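Side-chain contacts in Bpsl2520 (PDB 6F03), which is of unknown function but is a secreted, almost wholly helical antigen of Burkholderia pseudomallei that belongs to the DUF2059 family: residues D41-I46 with A128-Y133; K57-I62 with Q120-A125; Q72-I77 with P106-G111; D80-N85 with K91-A96; T146-S151 with R155-V160. One frame throughout, in Å; residues are numbered along the deposited sequence.

Contact 1: residues D41-I46 with A128-Y133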
# COMPACT_ATOMS: atom_id res chain seq x y z
N ASP B 41 -17.77 -10.33 28.17
CA ASP B 41 -17.99 -11.48 27.31
C ASP B 41 -17.50 -11.20 25.89
O ASP B 41 -17.01 -12.12 25.22
CB ASP B 41 -19.47 -11.87 27.31
CG ASP B 41 -19.94 -12.39 28.66
OD1 ASP B 41 -19.09 -12.96 29.39
OD2 ASP B 41 -21.14 -12.21 28.99
N LYS B 42 -17.60 -9.95 25.45
CA LYS B 42 -17.05 -9.58 24.15
C LYS B 42 -15.52 -9.61 24.16
O LYS B 42 -14.90 -10.09 23.21
CB LYS B 42 -17.58 -8.21 23.73
CG LYS B 42 -17.25 -7.85 22.29
CD LYS B 42 -18.07 -6.66 21.82
CE LYS B 42 -17.93 -6.47 20.32
NZ LYS B 42 -18.72 -5.32 19.82
N LYS B 43 -14.90 -9.10 25.23
CA LYS B 43 -13.44 -9.15 25.32
C LYS B 43 -12.93 -10.59 25.23
O LYS B 43 -12.00 -10.88 24.47
CB LYS B 43 -12.97 -8.49 26.62
CG LYS B 43 -11.44 -8.40 26.75
CD LYS B 43 -10.99 -7.73 28.06
CE LYS B 43 -9.48 -7.85 28.29
NZ LYS B 43 -8.63 -7.16 27.28
N ALA B 44 -13.53 -11.50 26.00
CA ALA B 44 -13.08 -12.88 25.97
C ALA B 44 -13.29 -13.51 24.60
O ALA B 44 -12.48 -14.33 24.17
CB ALA B 44 -13.81 -13.70 27.04
N ALA B 45 -14.34 -13.12 23.89
CA ALA B 45 -14.53 -13.65 22.54
C ALA B 45 -13.46 -13.13 21.60
O ALA B 45 -12.89 -13.89 20.80
CB ALA B 45 -15.93 -13.30 22.03
N ILE B 46 -13.12 -11.84 21.71
CA ILE B 46 -12.10 -11.28 20.84
C ILE B 46 -10.75 -11.90 21.15
O ILE B 46 -9.95 -12.17 20.23
CB ILE B 46 -12.07 -9.75 20.97
CG1 ILE B 46 -13.33 -9.17 20.32
CG2 ILE B 46 -10.82 -9.22 20.33
CD1 ILE B 46 -13.60 -7.68 20.64
N ALA B 128 -5.08 -1.91 19.94
CA ALA B 128 -5.75 -1.40 18.75
C ALA B 128 -6.53 -2.50 18.02
O ALA B 128 -7.61 -2.24 17.49
CB ALA B 128 -4.73 -0.75 17.80
N GLN B 129 -6.02 -3.73 18.02
CA GLN B 129 -6.78 -4.82 17.40
C GLN B 129 -8.06 -5.13 18.17
O GLN B 129 -9.12 -5.30 17.57
CB GLN B 129 -5.90 -6.07 17.28
CG GLN B 129 -4.77 -5.94 16.25
CD GLN B 129 -3.77 -7.11 16.31
OE1 GLN B 129 -3.41 -7.59 17.40
NE2 GLN B 129 -3.33 -7.58 15.14
N TYR B 130 -7.99 -5.19 19.51
CA TYR B 130 -9.21 -5.37 20.28
C TYR B 130 -10.24 -4.30 19.92
O TYR B 130 -11.40 -4.61 19.63
CB TYR B 130 -8.94 -5.32 21.79
CG TYR B 130 -8.56 -6.63 22.42
CD1 TYR B 130 -7.23 -7.08 22.43
CD2 TYR B 130 -9.53 -7.44 23.01
CE1 TYR B 130 -6.88 -8.31 23.01
CE2 TYR B 130 -9.20 -8.66 23.59
CZ TYR B 130 -7.88 -9.09 23.59
OH TYR B 130 -7.57 -10.30 24.17
N ASP B 131 -9.81 -3.03 19.96
CA ASP B 131 -10.72 -1.92 19.72
C ASP B 131 -11.30 -1.97 18.31
O ASP B 131 -12.51 -1.78 18.12
CB ASP B 131 -9.99 -0.58 19.97
CG ASP B 131 -9.67 -0.36 21.45
OD1 ASP B 131 -10.33 -0.99 22.31
OD2 ASP B 131 -8.73 0.44 21.76
N ALA B 132 -10.46 -2.27 17.31
CA ALA B 132 -10.99 -2.34 15.95
C ALA B 132 -12.05 -3.45 15.81
O ALA B 132 -13.09 -3.25 15.19
CB ALA B 132 -9.86 -2.55 14.95
N TYR B 133 -11.78 -4.64 16.38
CA TYR B 133 -12.78 -5.71 16.25
C TYR B 133 -14.05 -5.39 17.02
O TYR B 133 -15.15 -5.65 16.53
CB TYR B 133 -12.21 -7.06 16.72
CG TYR B 133 -11.47 -7.73 15.60
CD1 TYR B 133 -12.16 -8.43 14.61
CD2 TYR B 133 -10.07 -7.62 15.48
CE1 TYR B 133 -11.48 -9.04 13.55
CE2 TYR B 133 -9.39 -8.21 14.44
CZ TYR B 133 -10.09 -8.91 13.47
OH TYR B 133 -9.41 -9.48 12.42
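I46 drives its branched side chain against Y130, making its contacts through CB, CG2 and CD1. CB lies 4.0 Å from CD2 of the Y130 ring. From there the chain forks. The methyl CG2 of I46, anti to the backbone N, makes the closest approach, 3.5 Å to Y130 CD2, meeting the ring obliquely. The other branch leaves beside the backbone N (chi1 -70°), and its CG1 serves to carry CD1 past the aromatic ring to the opposing helix itself, 3.9 Å from O of Y130 and 4.2 Å from CB of Y133. A beta-branched residue suits this place because one side chain can cover both a ring and the backbone it springs from. The pair joins two steeply crossed helices of an all-alpha fold, 40-52 and 119-136, whose short segments run at 116° with their axes 10.5 Å apart. One turn before I46, K43 brings its NZ over one face of the Y130 ring, offset toward the rim. Its chain is extended as far as CE and bends at the last torsion, which sets NZ 4.3 Å from the Y130 ring centroid and 23° off the normal, a cation-pi contact. K43 O meets the same ring at its edge, in plane, 3.7 Å from Y130 CE2. The phenol of Y133 turns away, and its OH is hydrogen-bonded to NE2 of Q161 of the second subunit.

Contact 2: residues K57-I62 with Q120-A125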
# COMPACT_ATOMS: atom_id res chain seq x y z
N LYS B 57 1.52 -12.25 14.91
CA LYS B 57 2.17 -12.20 13.62
C LYS B 57 1.75 -10.96 12.85
O LYS B 57 2.59 -10.29 12.22
CB LYS B 57 1.84 -13.48 12.86
CG LYS B 57 2.50 -13.63 11.53
CD LYS B 57 1.87 -14.81 10.83
CE LYS B 57 2.70 -15.22 9.66
NZ LYS B 57 3.98 -15.64 10.22
N LEU B 58 0.46 -10.60 12.92
CA LEU B 58 -0.00 -9.40 12.22
C LEU B 58 0.60 -8.12 12.80
O LEU B 58 0.95 -7.20 12.06
CB LEU B 58 -1.53 -9.32 12.26
CG LEU B 58 -2.32 -10.54 11.78
CD1 LEU B 58 -3.84 -10.34 11.97
CD2 LEU B 58 -1.99 -10.90 10.34
N VAL B 59 0.71 -8.03 14.13
CA VAL B 59 1.39 -6.89 14.74
C VAL B 59 2.82 -6.79 14.21
O VAL B 59 3.28 -5.72 13.83
CB VAL B 59 1.36 -7.00 16.27
CG1 VAL B 59 2.37 -5.99 16.90
CG2 VAL B 59 -0.06 -6.74 16.79
N SER B 60 3.52 -7.93 14.17
CA SER B 60 4.90 -7.93 13.70
C SER B 60 5.00 -7.34 12.29
O SER B 60 5.91 -6.54 12.01
CB SER B 60 5.45 -9.37 13.75
OG SER B 60 6.70 -9.45 13.11
N ALA B 61 4.05 -7.66 11.42
CA ALA B 61 4.08 -7.13 10.06
C ALA B 61 3.78 -5.63 10.03
O ALA B 61 4.23 -4.93 9.12
CB ALA B 61 3.08 -7.86 9.17
N ILE B 62 2.96 -5.14 10.95
CA ILE B 62 2.67 -3.72 11.00
C ILE B 62 3.88 -2.95 11.50
O ILE B 62 4.19 -1.87 11.01
CB ILE B 62 1.44 -3.45 11.87
CG1 ILE B 62 0.21 -4.12 11.27
CG2 ILE B 62 1.24 -1.95 12.07
CD1 ILE B 62 -0.98 -4.10 12.18
N GLN B 120 6.15 -1.46 24.08
CA GLN B 120 5.06 -0.50 24.14
C GLN B 120 4.29 -0.45 22.82
O GLN B 120 3.05 -0.44 22.81
CB GLN B 120 5.61 0.89 24.49
CG GLN B 120 4.57 2.01 24.59
CD GLN B 120 5.22 3.40 24.71
OE1 GLN B 120 5.91 3.69 25.69
NE2 GLN B 120 5.02 4.25 23.71
N PHE B 121 5.02 -0.45 21.70
CA PHE B 121 4.32 -0.46 20.42
C PHE B 121 3.49 -1.73 20.27
O PHE B 121 2.31 -1.67 19.92
CB PHE B 121 5.29 -0.33 19.25
CG PHE B 121 4.59 -0.26 17.92
CD1 PHE B 121 3.98 0.93 17.51
CD2 PHE B 121 4.47 -1.38 17.11
CE1 PHE B 121 3.31 1.03 16.30
CE2 PHE B 121 3.79 -1.32 15.89
CZ PHE B 121 3.20 -0.10 15.48
N THR B 122 4.10 -2.90 20.53
CA THR B 122 3.40 -4.17 20.44
C THR B 122 2.14 -4.20 21.29
O THR B 122 1.07 -4.62 20.83
CB THR B 122 4.34 -5.31 20.84
OG1 THR B 122 5.42 -5.33 19.91
CG2 THR B 122 3.63 -6.66 20.80
N ASN B 123 2.26 -3.77 22.56
CA ASN B 123 1.09 -3.70 23.43
C ASN B 123 0.02 -2.81 22.82
O ASN B 123 -1.15 -3.20 22.75
CB ASN B 123 1.49 -3.17 24.81
CG ASN B 123 2.35 -4.14 25.57
OD1 ASN B 123 2.48 -5.31 25.20
ND2 ASN B 123 2.93 -3.67 26.67
N ASP B 124 0.42 -1.63 22.35
CA ASP B 124 -0.55 -0.69 21.81
C ASP B 124 -1.22 -1.25 20.56
O ASP B 124 -2.44 -1.10 20.38
CB ASP B 124 0.13 0.64 21.49
CG ASP B 124 0.39 1.47 22.73
OD1 ASP B 124 -0.12 1.13 23.82
OD2 ASP B 124 1.11 2.49 22.62
N ALA B 125 -0.46 -1.94 19.71
CA ALA B 125 -1.06 -2.55 18.53
C ALA B 125 -2.02 -3.67 18.92
O ALA B 125 -3.06 -3.86 18.27
CB ALA B 125 0.02 -3.06 17.58
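V59 grips A125 between its two methyls, the central contact where helix 55-84 crosses helix 119-136 in this all-helical fold. CG1 and CG2 of V59 each lie 3.8 Å from CB of A125, and alanine's single methyl is small enough to sit between the prongs of the fork. The CA atoms of V59 and A125 are 6.3 Å apart, and the axes of the short segments approach to 10.0 Å at an angle of 122°. CG1 of V59, anti to its backbone N (chi1 166°), also reaches one turn back along the other helix and comes within 4.1 Å of CA of T122. The threonine adds its methyl to this apolar patch, with CG2 4.2 Å from V59 CG1, while OG1 is turned beside its own backbone N and makes a weak hydrogen bond to O of T118. One turn beyond V59, I62 continues the line of contact toward F121.

The partners that surround that phenylalanine lie farther out. Its ring packs edge-to-face with F116 of the same chain and also with Y176 of the second subunit, so it belongs to an aromatic cluster spanning the dimer. L172 of the second subunit packs on both F121 and A125, and V168 of that subunit packs on I62. Large apolar side chains suit this place, where intrachain and intersubunit packing merge. Against the cluster I62 uses a single methyl, CG2, which sits 4.3 Å from CZ at the edge of the F121 ring, near its plane.

Contact 3: residues Q72-I77 with P106-G111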
# COMPACT_ATOMS: atom_id res chain seq x y z
N GLN B 72 12.37 5.08 4.89
CA GLN B 72 12.25 5.74 3.60
C GLN B 72 12.10 7.25 3.73
O GLN B 72 12.39 7.96 2.77
CB GLN B 72 11.09 5.16 2.82
CG GLN B 72 11.43 3.82 2.21
CD GLN B 72 10.25 3.11 1.58
OE1 GLN B 72 10.38 1.99 1.10
NE2 GLN B 72 9.08 3.76 1.58
N LEU B 73 11.71 7.75 4.91
CA LEU B 73 11.57 9.19 5.12
C LEU B 73 12.89 9.88 5.47
O LEU B 73 12.92 11.11 5.53
CB LEU B 73 10.56 9.48 6.24
CG LEU B 73 9.08 9.43 5.86
CD1 LEU B 73 8.20 9.58 7.10
CD2 LEU B 73 8.77 10.53 4.85
N VAL B 74 13.97 9.12 5.73
CA VAL B 74 15.21 9.74 6.19
C VAL B 74 15.70 10.81 5.23
O VAL B 74 15.99 11.93 5.69
CB VAL B 74 16.27 8.66 6.46
CG1 VAL B 74 17.66 9.32 6.41
CG2 VAL B 74 16.06 8.07 7.84
N PRO B 75 15.82 10.57 3.92
CA PRO B 75 16.30 11.63 3.02
C PRO B 75 15.50 12.93 3.13
O PRO B 75 16.11 14.01 3.16
CB PRO B 75 16.16 11.00 1.63
CG PRO B 75 16.24 9.53 1.88
CD PRO B 75 15.53 9.32 3.19
N ALA B 76 14.17 12.85 3.22
CA ALA B 76 13.37 14.07 3.31
C ALA B 76 13.55 14.76 4.65
O ALA B 76 13.51 15.99 4.71
CB ALA B 76 11.89 13.77 3.05
N ILE B 77 13.72 14.00 5.73
CA ILE B 77 13.93 14.63 7.03
C ILE B 77 15.31 15.28 7.10
O ILE B 77 15.48 16.36 7.67
CB ILE B 77 13.72 13.63 8.18
CG1 ILE B 77 12.31 13.02 8.16
CG2 ILE B 77 13.95 14.31 9.54
CD1 ILE B 77 12.15 11.86 9.14
N PRO B 106 23.05 6.86 5.66
CA PRO B 106 23.15 5.47 6.15
C PRO B 106 23.01 5.37 7.66
O PRO B 106 22.46 4.38 8.16
CB PRO B 106 24.55 5.04 5.68
CG PRO B 106 24.86 5.95 4.53
CD PRO B 106 24.22 7.26 4.87
N LYS B 107 23.54 6.35 8.40
CA LYS B 107 23.45 6.33 9.86
C LYS B 107 22.03 6.62 10.34
O LYS B 107 21.57 6.04 11.33
CB LYS B 107 24.44 7.33 10.44
CG LYS B 107 24.42 7.48 11.95
CD LYS B 107 25.52 8.45 12.36
CE LYS B 107 25.61 8.65 13.87
NZ LYS B 107 26.74 9.59 14.19
N LEU B 108 21.33 7.55 9.67
CA LEU B 108 19.95 7.85 10.05
C LEU B 108 19.02 6.71 9.68
O LEU B 108 18.12 6.36 10.46
CB LEU B 108 19.49 9.15 9.39
CG LEU B 108 20.09 10.45 9.91
CD1 LEU B 108 19.59 11.61 9.09
CD2 LEU B 108 19.72 10.64 11.37
N VAL B 109 19.19 6.15 8.49
CA VAL B 109 18.41 4.99 8.07
C VAL B 109 18.58 3.85 9.07
O VAL B 109 17.61 3.19 9.46
CB VAL B 109 18.83 4.55 6.65
CG1 VAL B 109 18.44 3.09 6.41
CG2 VAL B 109 18.18 5.46 5.62
N ASP B 110 19.82 3.61 9.50
CA ASP B 110 20.07 2.51 10.43
C ASP B 110 19.34 2.70 11.75
O ASP B 110 18.92 1.72 12.37
CB ASP B 110 21.58 2.37 10.68
CG ASP B 110 21.91 1.29 11.71
OD1 ASP B 110 21.86 0.08 11.38
OD2 ASP B 110 22.22 1.67 12.86
N GLY B 111 19.18 3.94 12.21
CA GLY B 111 18.54 4.21 13.48
C GLY B 111 17.08 4.61 13.42
O GLY B 111 16.50 4.90 14.46
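V74 and V109 mark where the two backbones come nearest, with their CA atoms 6.0 Å apart. The helices that carry them, 55-84 and 90-111, form an antiparallel helical hairpin, and each segment is kinked at a proline. P75 has no N-H to give to the turn before, and N of A76 lacks that bond too; in the partner helix P106 interrupts the bonding in the same way. N of G111 makes weak bonds to O of K107 and O of L108.

Across the hairpin V74 alone meets two consecutive residues, which its two methyls allow it to do. CG1, set anti to the backbone N (chi1 158°), presses on L108, 3.5 Å from CB and 4.0 Å from CD1. CG2 points at the backbone between the two partners, lying 3.7 Å from both C of L108 and N of V109. A compact branched side chain suits backbones this near, since both methyls reach the partner directly. The second subunit adds T184, which packs on V74 and on I77, and Q187, which packs on L108. V109 completes the contact: its side chain meets that of V74 at about a right angle, bringing the methyl CG2 of V109 to 3.8 Å from CB of V74.

Contact 4: residues D80-N85 with K91-A96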
# COMPACT_ATOMS: atom_id res chain seq x y z
N ASP B 80 15.15 18.48 5.27
CA ASP B 80 14.53 19.53 6.09
C ASP B 80 15.48 20.07 7.16
O ASP B 80 15.51 21.28 7.41
CB ASP B 80 13.23 19.05 6.75
CG ASP B 80 12.04 19.00 5.79
OD1 ASP B 80 12.12 19.58 4.69
OD2 ASP B 80 11.00 18.45 6.18
N ALA B 81 16.21 19.19 7.85
CA ALA B 81 17.13 19.66 8.87
C ALA B 81 18.22 20.55 8.27
O ALA B 81 18.68 21.49 8.92
CB ALA B 81 17.76 18.48 9.61
N LEU B 82 18.64 20.24 7.05
CA LEU B 82 19.65 21.05 6.37
C LEU B 82 19.07 22.39 5.95
O LEU B 82 19.70 23.44 6.14
CB LEU B 82 20.20 20.29 5.17
CG LEU B 82 21.28 21.01 4.35
CD1 LEU B 82 22.52 21.20 5.20
CD2 LEU B 82 21.58 20.27 3.06
N SER B 83 17.86 22.37 5.38
CA SER B 83 17.23 23.61 4.95
C SER B 83 16.94 24.53 6.13
O SER B 83 17.06 25.75 6.01
CB SER B 83 15.95 23.31 4.18
OG SER B 83 15.16 24.48 4.08
N GLU B 84 16.58 23.96 7.27
CA GLU B 84 16.17 24.79 8.40
C GLU B 84 17.29 25.07 9.39
O GLU B 84 17.08 25.84 10.33
CB GLU B 84 14.98 24.14 9.11
CG GLU B 84 13.70 24.29 8.28
CD GLU B 84 12.54 23.41 8.74
OE1 GLU B 84 12.64 22.78 9.82
OE2 GLU B 84 11.52 23.38 8.01
N ASN B 85 18.46 24.46 9.21
CA ASN B 85 19.59 24.77 10.07
C ASN B 85 19.91 26.26 9.99
O ASN B 85 19.83 26.89 8.92
CB ASN B 85 20.81 23.94 9.68
CG ASN B 85 22.10 24.55 10.20
OD1 ASN B 85 22.61 25.50 9.61
ND2 ASN B 85 22.58 24.05 11.34
N LYS B 91 26.32 28.44 0.90
CA LYS B 91 27.40 27.73 0.22
C LYS B 91 27.89 26.54 1.04
O LYS B 91 28.26 25.50 0.48
CB LYS B 91 28.56 28.70 -0.07
CG LYS B 91 29.75 28.05 -0.77
CD LYS B 91 30.88 29.04 -1.05
CE LYS B 91 30.53 30.00 -2.18
NZ LYS B 91 30.19 29.28 -3.44
N GLN B 92 27.93 26.68 2.37
CA GLN B 92 28.36 25.57 3.22
C GLN B 92 27.35 24.43 3.19
O GLN B 92 27.73 23.25 3.23
CB GLN B 92 28.56 26.08 4.64
CG GLN B 92 29.78 26.96 4.76
CD GLN B 92 29.76 27.74 6.04
OE1 GLN B 92 28.71 27.92 6.66
NE2 GLN B 92 30.92 28.25 6.43
N LYS B 93 26.05 24.76 3.14
CA LYS B 93 25.02 23.74 3.05
C LYS B 93 25.12 22.99 1.74
O LYS B 93 25.10 21.76 1.72
CB LYS B 93 23.63 24.38 3.20
CG LYS B 93 23.29 24.93 4.58
CD LYS B 93 21.89 25.53 4.62
CE LYS B 93 21.52 25.99 6.03
NZ LYS B 93 20.13 26.52 6.13
N GLN B 94 25.31 23.72 0.64
CA GLN B 94 25.39 23.08 -0.67
C GLN B 94 26.61 22.16 -0.74
O GLN B 94 26.54 21.09 -1.35
CB GLN B 94 25.45 24.16 -1.76
CG GLN B 94 25.19 23.68 -3.17
CD GLN B 94 23.75 23.25 -3.36
OE1 GLN B 94 23.44 22.07 -3.50
NE2 GLN B 94 22.84 24.23 -3.36
N ALA B 95 27.71 22.56 -0.10
CA ALA B 95 28.93 21.76 -0.05
C ALA B 95 28.84 20.58 0.92
O ALA B 95 29.61 19.63 0.78
CB ALA B 95 30.12 22.64 0.33
N ALA B 96 27.93 20.63 1.89
CA ALA B 96 27.79 19.55 2.86
C ALA B 96 26.98 18.39 2.31
O ALA B 96 27.05 17.28 2.86
CB ALA B 96 27.15 20.07 4.15
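K93, straight beyond CG, runs its chain to the C-terminal end of helix 55-84 and places its ammonium group among three backbone carbonyls. One good bond runs from NZ of K93 to O of N85, 2.8 Å long, with a C=O...N angle of 141° and the donor tilted 19° from the carbonyl plane. Two weak bonds supplement it, from K93 NZ to O of L82 at 3.1 Å and to O of S83 at 3.2 Å. The last turn of a helix offers carbonyls that the helix itself bonds poorly or not at all, and its C-terminal end is probably slightly negative, so a long cationic side chain suits the place. These bonds tie the two arms of a helical hairpin together near its tip, where a short loop leads into helix 90-111. N85 helps shape that loop: its OD1 accepts from N of T87, closing an Asx turn, and from N of L88. The aliphatic part of K93 is used too. L82 lies alongside it, pointing the other way, and its methyl CD1 lies 3.9 Å from both CB and CG of K93. Beside this, E84 OE1 has its own partner, a salt bridge to R185 of the second subunit.

Contact 5: residues T146-S151 with R155-V160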
# COMPACT_ATOMS: atom_id res chain seq x y z
N THR B 146 -14.50 -16.82 14.74
CA THR B 146 -13.57 -17.75 15.35
C THR B 146 -13.82 -19.17 14.87
O THR B 146 -12.87 -19.93 14.60
CB THR B 146 -13.66 -17.63 16.86
OG1 THR B 146 -13.48 -16.27 17.23
CG2 THR B 146 -12.58 -18.48 17.55
N THR B 147 -15.09 -19.57 14.79
CA THR B 147 -15.42 -20.89 14.27
C THR B 147 -14.87 -21.07 12.86
O THR B 147 -14.24 -22.09 12.56
CB THR B 147 -16.94 -21.08 14.26
OG1 THR B 147 -17.43 -21.09 15.60
CG2 THR B 147 -17.28 -22.40 13.52
N PHE B 148 -15.09 -20.10 11.98
CA PHE B 148 -14.54 -20.24 10.64
C PHE B 148 -13.01 -20.30 10.66
O PHE B 148 -12.40 -21.12 9.96
CB PHE B 148 -15.04 -19.13 9.73
CG PHE B 148 -14.28 -19.01 8.45
CD1 PHE B 148 -14.46 -19.95 7.44
CD2 PHE B 148 -13.37 -17.97 8.25
CE1 PHE B 148 -13.76 -19.86 6.26
CE2 PHE B 148 -12.66 -17.86 7.06
CZ PHE B 148 -12.85 -18.81 6.06
N TYR B 149 -12.36 -19.45 11.46
CA TYR B 149 -10.89 -19.40 11.42
C TYR B 149 -10.25 -20.67 11.97
O TYR B 149 -9.15 -21.04 11.53
CB TYR B 149 -10.36 -18.18 12.19
CG TYR B 149 -10.46 -16.88 11.43
CD1 TYR B 149 -9.87 -16.75 10.17
CD2 TYR B 149 -11.06 -15.77 11.99
CE1 TYR B 149 -9.92 -15.54 9.47
CE2 TYR B 149 -11.11 -14.56 11.30
CZ TYR B 149 -10.54 -14.47 10.04
OH TYR B 149 -10.58 -13.30 9.36
N LYS B 150 -10.88 -21.32 12.95
CA LYS B 150 -10.39 -22.59 13.46
C LYS B 150 -10.79 -23.78 12.59
O LYS B 150 -10.23 -24.85 12.77
CB LYS B 150 -10.88 -22.80 14.90
CG LYS B 150 -10.27 -21.77 15.86
CD LYS B 150 -10.32 -22.20 17.31
CE LYS B 150 -8.96 -22.76 17.79
NZ LYS B 150 -7.84 -21.73 17.78
N SER B 151 -11.70 -23.63 11.64
CA SER B 151 -12.03 -24.74 10.76
C SER B 151 -10.87 -25.02 9.81
O SER B 151 -9.99 -24.18 9.63
CB SER B 151 -13.30 -24.44 9.97
OG SER B 151 -13.08 -23.46 8.97
N ARG B 155 -8.19 -22.22 8.56
CA ARG B 155 -6.74 -22.28 8.75
C ARG B 155 -6.00 -22.14 7.43
O ARG B 155 -5.00 -21.43 7.35
CB ARG B 155 -6.37 -23.57 9.47
CG ARG B 155 -6.81 -23.56 10.92
CD ARG B 155 -6.61 -24.90 11.56
NE ARG B 155 -6.21 -24.70 12.95
CZ ARG B 155 -7.06 -24.74 13.97
NH1 ARG B 155 -8.33 -25.01 13.75
NH2 ARG B 155 -6.63 -24.54 15.21
N LYS B 156 -6.49 -22.80 6.37
CA LYS B 156 -5.91 -22.59 5.04
C LYS B 156 -6.00 -21.12 4.64
O LYS B 156 -5.01 -20.52 4.20
CB LYS B 156 -6.62 -23.49 4.03
CG LYS B 156 -6.07 -23.42 2.61
CD LYS B 156 -4.79 -24.24 2.50
CE LYS B 156 -4.31 -24.42 1.05
NZ LYS B 156 -5.10 -25.44 0.28
N PHE B 157 -7.19 -20.51 4.82
CA PHE B 157 -7.43 -19.12 4.43
C PHE B 157 -6.40 -18.18 5.07
O PHE B 157 -5.80 -17.34 4.39
CB PHE B 157 -8.87 -18.76 4.83
CG PHE B 157 -9.28 -17.32 4.59
CD1 PHE B 157 -9.84 -16.92 3.39
CD2 PHE B 157 -9.18 -16.38 5.61
CE1 PHE B 157 -10.28 -15.58 3.19
CE2 PHE B 157 -9.61 -15.03 5.42
CZ PHE B 157 -10.15 -14.65 4.20
N ILE B 158 -6.17 -18.35 6.37
CA ILE B 158 -5.18 -17.51 7.05
C ILE B 158 -3.82 -17.60 6.37
O ILE B 158 -3.05 -16.63 6.38
CB ILE B 158 -5.07 -17.92 8.53
CG1 ILE B 158 -6.32 -17.51 9.30
CG2 ILE B 158 -3.79 -17.34 9.14
CD1 ILE B 158 -6.42 -18.21 10.67
N GLN B 159 -3.47 -18.75 5.81
CA GLN B 159 -2.12 -18.92 5.25
C GLN B 159 -2.00 -18.46 3.80
O GLN B 159 -0.91 -18.01 3.41
CB GLN B 159 -1.65 -20.36 5.39
CG GLN B 159 -1.50 -20.75 6.83
CD GLN B 159 -0.84 -22.11 7.00
OE1 GLN B 159 -1.47 -23.15 6.77
NE2 GLN B 159 0.43 -22.11 7.39
N VAL B 160 -3.03 -18.61 2.97
CA VAL B 160 -2.88 -18.38 1.54
C VAL B 160 -3.65 -17.17 1.04
O VAL B 160 -3.31 -16.64 -0.03
CB VAL B 160 -3.28 -19.62 0.72
CG1 VAL B 160 -2.51 -20.86 1.20
CG2 VAL B 160 -4.78 -19.84 0.77
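A sharp helix-helix corner is made at S151, where helix 139-150 ends and helix 152-193 begins almost at once; the short segments run at 77° to each other, with axes 8.9 Å apart. As N-cap of the second helix, S151 uses both its backbone and its hydroxyl. Its O accepts from N of R155 at 2.9 Å in a nearly straight bond (167°), starting the new helix. Its OG donates to O of F148 over 2.6 Å and takes the N-H of G154, so one small hydroxyl ties the end of one helix to the first turn of the next; it is also hydrogen-bonded to a glycerol, probably from the crystallisation liquor. F148 O is gripped twice, since N of S151 bonds to it as well.

Inside the corner three aromatic rings and an isoleucine meet. F148 turns an edge to one face of F157 in a T-shaped pair, centroids of the two rings 5.6 Å apart and planes at 67°; both side chains stand anti to their backbone N, which sends them into the angle between the helices. Y149 flanks the pair, its CE1 4.0 Å from CD2 of F157, while its CD1 rests 3.7 Å from CG1 of I158. Aromatic rings suit this place because a ring edge can pack against a neighbouring ring face, as F148 does on F157.

L49 and A52 of helix 40-52 pack on Y149. The second subunit lies against the same aromatic group: F148 of the second subunit stacks on F148, and Y149 of that subunit packs on F157.

Along the chain the first four contacts enclose one another: contact 4 falls within contact 3, that within contact 2, and all within contact 1, while contact 5 follows in series. Contacts 3 and 4, with centres about 16 Å apart, share both arms of the hairpin 55-84/90-111. Contact 2 lies on helix 55-84 too, about 22 Å from contact 3 between centres, and shares helix 119-136 with contact 1, about 15 Å away centre to centre, where Q129 touches V59. Contact 5 turns the chain into the long helix 152-193, its centre about 54 Å from that of contact 4. Every contact touches the second subunit, so packing within this elongated chain continues into packing between subunits at all five.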